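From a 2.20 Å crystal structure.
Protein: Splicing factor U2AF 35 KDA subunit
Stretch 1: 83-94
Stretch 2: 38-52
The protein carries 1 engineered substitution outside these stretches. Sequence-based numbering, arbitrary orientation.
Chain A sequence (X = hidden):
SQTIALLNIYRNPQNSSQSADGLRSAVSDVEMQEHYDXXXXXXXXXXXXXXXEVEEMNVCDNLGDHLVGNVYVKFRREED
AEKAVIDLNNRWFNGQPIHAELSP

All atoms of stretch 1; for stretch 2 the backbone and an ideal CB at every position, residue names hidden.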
# COMPACT_ATOMS: atom_id res chain seq x y z
N LYS A 83 10.02 -9.49 -8.20
CA LYS A 83 9.82 -8.54 -9.28
C LYS A 83 8.86 -7.42 -8.88
O LYS A 83 8.99 -6.29 -9.34
CB LYS A 83 9.29 -9.25 -10.53
CG LYS A 83 10.35 -10.05 -11.27
CD LYS A 83 9.76 -10.73 -12.50
CE LYS A 83 10.79 -11.59 -13.21
NZ LYS A 83 10.19 -12.34 -14.35
N ALA A 84 7.90 -7.75 -8.01
CA ALA A 84 6.95 -6.75 -7.56
C ALA A 84 7.69 -5.68 -6.78
O ALA A 84 7.48 -4.48 -6.98
CB ALA A 84 5.88 -7.39 -6.67
N VAL A 85 8.57 -6.11 -5.88
CA VAL A 85 9.34 -5.18 -5.06
C VAL A 85 10.09 -4.16 -5.91
O VAL A 85 10.00 -2.95 -5.66
CB VAL A 85 10.33 -5.94 -4.16
CG1 VAL A 85 11.23 -4.96 -3.42
CG2 VAL A 85 9.56 -6.79 -3.16
N ILE A 86 10.81 -4.64 -6.91
CA ILE A 86 11.57 -3.78 -7.80
C ILE A 86 10.68 -2.77 -8.53
O ILE A 86 10.94 -1.56 -8.50
CB ILE A 86 12.36 -4.61 -8.84
CG1 ILE A 86 13.33 -5.55 -8.13
CG2 ILE A 86 13.12 -3.68 -9.78
CD1 ILE A 86 13.88 -6.64 -9.02
N ASP A 87 9.63 -3.26 -9.17
CA ASP A 87 8.74 -2.36 -9.89
C ASP A 87 7.99 -1.40 -8.97
O ASP A 87 7.87 -0.21 -9.26
CB ASP A 87 7.73 -3.15 -10.74
CG ASP A 87 6.90 -2.24 -11.64
OD1 ASP A 87 7.50 -1.53 -12.47
OD2 ASP A 87 5.66 -2.24 -11.52
N LEU A 88 7.50 -1.92 -7.84
CA LEU A 88 6.75 -1.09 -6.90
C LEU A 88 7.59 0.04 -6.32
O LEU A 88 7.06 1.11 -6.01
CB LEU A 88 6.19 -1.95 -5.76
CG LEU A 88 4.97 -2.79 -6.17
CD1 LEU A 88 4.75 -3.92 -5.19
CD2 LEU A 88 3.75 -1.88 -6.24
N ASN A 89 8.89 -0.19 -6.18
CA ASN A 89 9.74 0.85 -5.65
C ASN A 89 9.95 1.97 -6.67
O ASN A 89 10.53 3.01 -6.35
CB ASN A 89 11.08 0.27 -5.18
CG ASN A 89 11.00 -0.22 -3.74
OD1 ASN A 89 10.50 0.49 -2.87
ND2 ASN A 89 11.51 -1.42 -3.48
N ASN A 90 9.48 1.75 -7.90
CA ASN A 90 9.55 2.75 -8.97
C ASN A 90 8.16 3.35 -9.23
O ASN A 90 7.93 3.92 -10.30
CB ASN A 90 10.07 2.13 -10.27
CG ASN A 90 11.52 1.73 -10.19
OD1 ASN A 90 12.33 2.44 -9.60
ND2 ASN A 90 11.87 0.60 -10.79
N ARG A 91 7.24 3.21 -8.28
CA ARG A 91 5.89 3.75 -8.48
C ARG A 91 5.38 4.64 -7.35
O ARG A 91 5.89 4.60 -6.22
CB ARG A 91 4.89 2.61 -8.68
CG ARG A 91 5.18 1.69 -9.85
CD ARG A 91 4.16 0.55 -9.95
NE ARG A 91 2.82 1.03 -10.30
CZ ARG A 91 1.76 0.25 -10.42
NH1 ARG A 91 1.87 -1.06 -10.22
NH2 ARG A 91 0.58 0.77 -10.74
N TRP A 92 4.38 5.44 -7.67
CA TRP A 92 3.75 6.32 -6.70
C TRP A 92 2.46 5.64 -6.26
O TRP A 92 1.95 4.74 -6.92
CB TRP A 92 3.35 7.66 -7.32
CG TRP A 92 4.44 8.46 -7.97
CD1 TRP A 92 4.56 8.77 -9.30
CD2 TRP A 92 5.50 9.17 -7.31
NE1 TRP A 92 5.61 9.62 -9.50
CE2 TRP A 92 6.21 9.88 -8.30
CE3 TRP A 92 5.92 9.26 -5.97
CZ2 TRP A 92 7.32 10.69 -8.00
CZ3 TRP A 92 7.02 10.07 -5.67
CH2 TRP A 92 7.71 10.77 -6.69
N PHE A 93 1.93 6.10 -5.14
CA PHE A 93 0.67 5.62 -4.63
C PHE A 93 0.11 6.74 -3.77
O PHE A 93 0.73 7.14 -2.78
CB PHE A 93 0.83 4.35 -3.76
CG PHE A 93 -0.48 3.78 -3.28
CD1 PHE A 93 -1.17 2.85 -4.05
CD2 PHE A 93 -1.03 4.18 -2.07
CE1 PHE A 93 -2.38 2.33 -3.62
CE2 PHE A 93 -2.25 3.67 -1.63
CZ PHE A 93 -2.92 2.74 -2.41
N ASN A 94 -1.03 7.28 -4.18
CA ASN A 94 -1.69 8.33 -3.41
C ASN A 94 -0.82 9.53 -3.04
O ASN A 94 -0.87 10.02 -1.91
CB ASN A 94 -2.28 7.68 -2.14
CG ASN A 94 -3.28 8.57 -1.44
OD1 ASN A 94 -4.08 9.25 -2.08
ND2 ASN A 94 -3.25 8.56 -0.11
N UNK A 38 -12.28 -0.78 0.41
CA UNK A 38 -12.02 -0.14 -0.88
C UNK A 38 -10.52 -0.15 -1.14
O UNK A 38 -10.06 -0.45 -2.24
CB UNK A 38 -12.57 1.29 -0.91
N UNK A 39 -9.75 0.18 -0.10
CA UNK A 39 -8.30 0.21 -0.20
C UNK A 39 -7.76 -1.17 -0.53
O UNK A 39 -6.94 -1.33 -1.44
CB UNK A 39 -7.68 0.73 1.10
N UNK A 40 -8.24 -2.16 0.22
CA UNK A 40 -7.83 -3.56 0.07
C UNK A 40 -8.01 -4.03 -1.38
O UNK A 40 -7.06 -4.50 -2.01
CB UNK A 40 -8.63 -4.45 1.02
N UNK A 41 -9.23 -3.89 -1.89
CA UNK A 41 -9.55 -4.29 -3.25
C UNK A 41 -8.63 -3.56 -4.22
O UNK A 41 -8.09 -4.14 -5.16
CB UNK A 41 -11.02 -4.00 -3.57
N UNK A 42 -8.44 -2.27 -3.95
CA UNK A 42 -7.59 -1.43 -4.78
C UNK A 42 -6.18 -2.02 -4.91
O UNK A 42 -5.64 -2.13 -6.01
CB UNK A 42 -7.52 -0.02 -4.20
N UNK A 43 -5.60 -2.42 -3.78
CA UNK A 43 -4.25 -2.97 -3.78
C UNK A 43 -4.22 -4.41 -4.28
O UNK A 43 -3.39 -4.77 -5.13
CB UNK A 43 -3.65 -2.90 -2.37
N UNK A 44 -5.11 -5.23 -3.75
CA UNK A 44 -5.19 -6.63 -4.15
C UNK A 44 -5.30 -6.78 -5.67
O UNK A 44 -4.50 -7.49 -6.29
CB UNK A 44 -6.39 -7.30 -3.47
N UNK A 45 -6.28 -6.11 -6.27
CA UNK A 45 -6.50 -6.19 -7.71
C UNK A 45 -5.24 -5.87 -8.50
O UNK A 45 -4.88 -6.59 -9.44
CB UNK A 45 -7.62 -5.24 -8.12
N UNK A 46 -4.57 -4.79 -8.13
CA UNK A 46 -3.34 -4.41 -8.81
C UNK A 46 -2.28 -5.50 -8.63
O UNK A 46 -1.57 -5.83 -9.58
CB UNK A 46 -2.83 -3.07 -8.28
N UNK A 47 -2.18 -6.06 -7.42
CA UNK A 47 -1.18 -7.12 -7.17
C UNK A 47 -1.37 -8.29 -8.12
O UNK A 47 -0.41 -8.81 -8.69
CB UNK A 47 -1.27 -7.61 -5.72
N UNK A 48 -2.62 -8.71 -8.29
CA UNK A 48 -2.93 -9.83 -9.17
C UNK A 48 -2.88 -9.45 -10.65
O UNK A 48 -2.46 -10.24 -11.47
CB UNK A 48 -4.31 -10.39 -8.83
N UNK A 49 -3.30 -8.24 -10.97
CA UNK A 49 -3.31 -7.78 -12.35
C UNK A 49 -1.91 -7.63 -12.95
O UNK A 49 -1.65 -8.10 -14.06
CB UNK A 49 -4.05 -6.44 -12.44
N UNK A 50 -1.00 -6.99 -12.23
CA UNK A 50 0.33 -6.77 -12.77
C UNK A 50 1.50 -7.59 -12.23
O UNK A 50 2.49 -7.75 -12.94
CB UNK A 50 0.67 -5.29 -12.57
N UNK A 51 1.40 -8.11 -11.02
CA UNK A 51 2.54 -8.85 -10.48
C UNK A 51 2.39 -10.35 -10.32
O UNK A 51 3.38 -11.08 -10.33
CB UNK A 51 2.89 -8.27 -9.11
N UNK A 52 1.16 -10.84 -10.18
CA UNK A 52 1.00 -12.27 -10.03
C UNK A 52 -0.03 -12.72 -9.03
O UNK A 52 -0.67 -11.92 -8.34
CB UNK A 52 2.35 -12.88 -9.64

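Most of stretch 2 is helical. Its axis passes that of helix 83-88 at 11.2 Å, the two directions 108° apart. Later turns approach A84, L88 and R91; earlier turns lie nearer F93.

Position 38 has nothing of stretch 1 within reach of its CB. Many residues would suit. It is E38, hydrogen-bonded elsewhere in the structure.

Position 39 points sideways, with no stretch 1 atom within 5.5 Å of the ideal CB. The nearest offering is the F93 ring, so a long apolar or aromatic side chain could reach it. The residue is F39. Its CE1 lies 3.4 Å from F93 CZ. The rings meet rim to rim, planes at 88° and centroids 5.7 Å apart.

Positions 40 and 41 are out of reach, and stretch 1 sets no preference. They are F40 and E41.

Position 42 points toward stretch 1, but no atom of stretch 1 comes within 5.5 Å of its ideal CB. A polar or apolar side chain could fit. It is E42, whose CG stays 4.9 Å from F93 CE1.

Position 43 points sideways. A modest apolar side chain would suit a place beside the F93 ring. It is V43, with CG2 4.2 Å from F93 CZ.

Positions 44 and 45 are out of reach and open to many residues. They are F44 and T45. T45 OG1 donates a very short 2.5 Å hydrogen bond to E41 OE2, one turn back.

Position 46 points toward stretch 1, its ideal CB 5.5 Å from R91 NH1. The guanidinium invites an acid, and Gln or Asn could also accept a hydrogen bond. It is E46. R91 NH1 donates to E46 OE2 at 3.0 Å in a salt bridge, at the guanidinium edge. The placement of OE2 is less sure, because it sits too close to a neighbour in the model.

Position 47 points sideways, with L88 the apolar group to reach for. A long, flexible apolar side chain would do; Leu or Ile is also plausible. It is M47, whose end comes nearer and puts CE 4.2 Å from L88 CD2.

Positions 48 and 49 are out of reach. They are E48 and the poorly ordered E49.

Position 50 points toward R91, its ideal CB 5.0 Å from R91 NH1. The charge there would favour an acid or a neutral polar residue. It is instead K50, whose CD is 4.2 Å from R91 NH1.

Position 51 has its ideal CB 4.0 Å from A84 CB, with L88, D87 and R91 beyond. A large side chain with a polar tip fits best; Phe or Met would leave D87 and R91 unanswered. It is Y51. A84 packs over one ring face, CB 3.7 Å from Y51 CG. Y51 OH donates to D87 OD2 (2.5 Å, very short) and accepts from R91 NH1 (2.8 Å).

Position 52 is the first to leave helical phi/psi, with phi 140° and psi 178°. A CB here would jam against the preceding carbonyl O, so glycine is called for. It is G52.

Stretch 2 (38-52) EFFEEVFTEMEEKYG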
# COMPACT_ATOMS: atom_id res chain seq x y z
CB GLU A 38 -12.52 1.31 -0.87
CG GLU A 38 -12.10 2.12 -2.10
CD GLU A 38 -12.53 3.58 -2.04
OE1 GLU A 38 -12.10 4.30 -1.11
OE2 GLU A 38 -13.31 4.01 -2.92
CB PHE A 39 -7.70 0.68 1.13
CG PHE A 39 -6.20 0.68 1.15
CD1 PHE A 39 -5.48 1.72 0.55
CD2 PHE A 39 -5.50 -0.36 1.76
CE1 PHE A 39 -4.09 1.71 0.57
CE2 PHE A 39 -4.11 -0.37 1.79
CZ PHE A 39 -3.40 0.67 1.19
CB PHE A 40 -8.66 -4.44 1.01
CG PHE A 40 -8.10 -5.81 1.22
CD1 PHE A 40 -7.43 -6.12 2.40
CD2 PHE A 40 -8.23 -6.79 0.25
CE1 PHE A 40 -6.90 -7.39 2.61
CE2 PHE A 40 -7.70 -8.07 0.45
CZ PHE A 40 -7.03 -8.37 1.63
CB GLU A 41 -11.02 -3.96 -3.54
CG GLU A 41 -11.54 -4.36 -4.91
CD GLU A 41 -11.08 -3.42 -6.01
OE1 GLU A 41 -11.33 -2.20 -5.90
OE2 GLU A 41 -10.48 -3.90 -6.99
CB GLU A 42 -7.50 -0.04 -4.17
CG GLU A 42 -6.82 0.97 -5.06
CD GLU A 42 -7.72 1.43 -6.18
OE1 GLU A 42 -8.67 2.20 -5.91
OE2 GLU A 42 -7.48 1.03 -7.34
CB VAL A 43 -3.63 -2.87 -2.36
CG1 VAL A 43 -2.23 -3.49 -2.34
CG2 VAL A 43 -3.57 -1.40 -1.95
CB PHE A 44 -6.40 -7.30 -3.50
CG PHE A 44 -6.53 -8.76 -3.84
CD1 PHE A 44 -5.73 -9.71 -3.20
CD2 PHE A 44 -7.43 -9.18 -4.81
CE1 PHE A 44 -5.83 -11.06 -3.54
CE2 PHE A 44 -7.53 -10.53 -5.16
CZ PHE A 44 -6.73 -11.47 -4.52
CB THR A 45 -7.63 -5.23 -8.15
OG1 THR A 45 -8.87 -5.68 -7.60
CG2 THR A 45 -7.73 -5.19 -9.68
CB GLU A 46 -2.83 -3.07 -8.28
CG GLU A 46 -1.56 -2.55 -8.96
CD GLU A 46 -1.73 -2.30 -10.46
OE1 GLU A 46 -2.86 -2.05 -10.91
OE2 GLU A 46 -0.71 -2.33 -11.18
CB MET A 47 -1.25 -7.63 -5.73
CG MET A 47 -0.84 -6.62 -4.66
SD MET A 47 0.83 -5.98 -4.89
CE MET A 47 0.45 -4.44 -5.71
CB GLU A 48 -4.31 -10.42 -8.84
CG GLU A 48 -4.37 -11.06 -7.47
CD GLU A 48 -4.99 -12.44 -7.51
OE1 GLU A 48 -6.19 -12.55 -7.84
OE2 GLU A 48 -4.28 -13.43 -7.20
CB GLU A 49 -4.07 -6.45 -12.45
CG GLU A 49 -5.20 -6.43 -13.47
CD GLU A 49 -4.69 -6.47 -14.90
OE1 GLU A 49 -4.00 -5.51 -15.31
OE2 GLU A 49 -4.99 -7.45 -15.61
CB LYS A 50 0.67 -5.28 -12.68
CG LYS A 50 -0.23 -4.40 -13.54
CD LYS A 50 0.28 -2.98 -13.64
CE LYS A 50 -0.68 -2.08 -14.40
NZ LYS A 50 -0.82 -2.51 -15.83
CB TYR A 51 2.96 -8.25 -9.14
CG TYR A 51 3.29 -6.78 -9.24
CD1 TYR A 51 2.59 -5.84 -8.49
CD2 TYR A 51 4.27 -6.33 -10.13
CE1 TYR A 51 2.86 -4.48 -8.61
CE2 TYR A 51 4.55 -4.97 -10.25
CZ TYR A 51 3.84 -4.05 -9.50
OH TYR A 51 4.10 -2.71 -9.63
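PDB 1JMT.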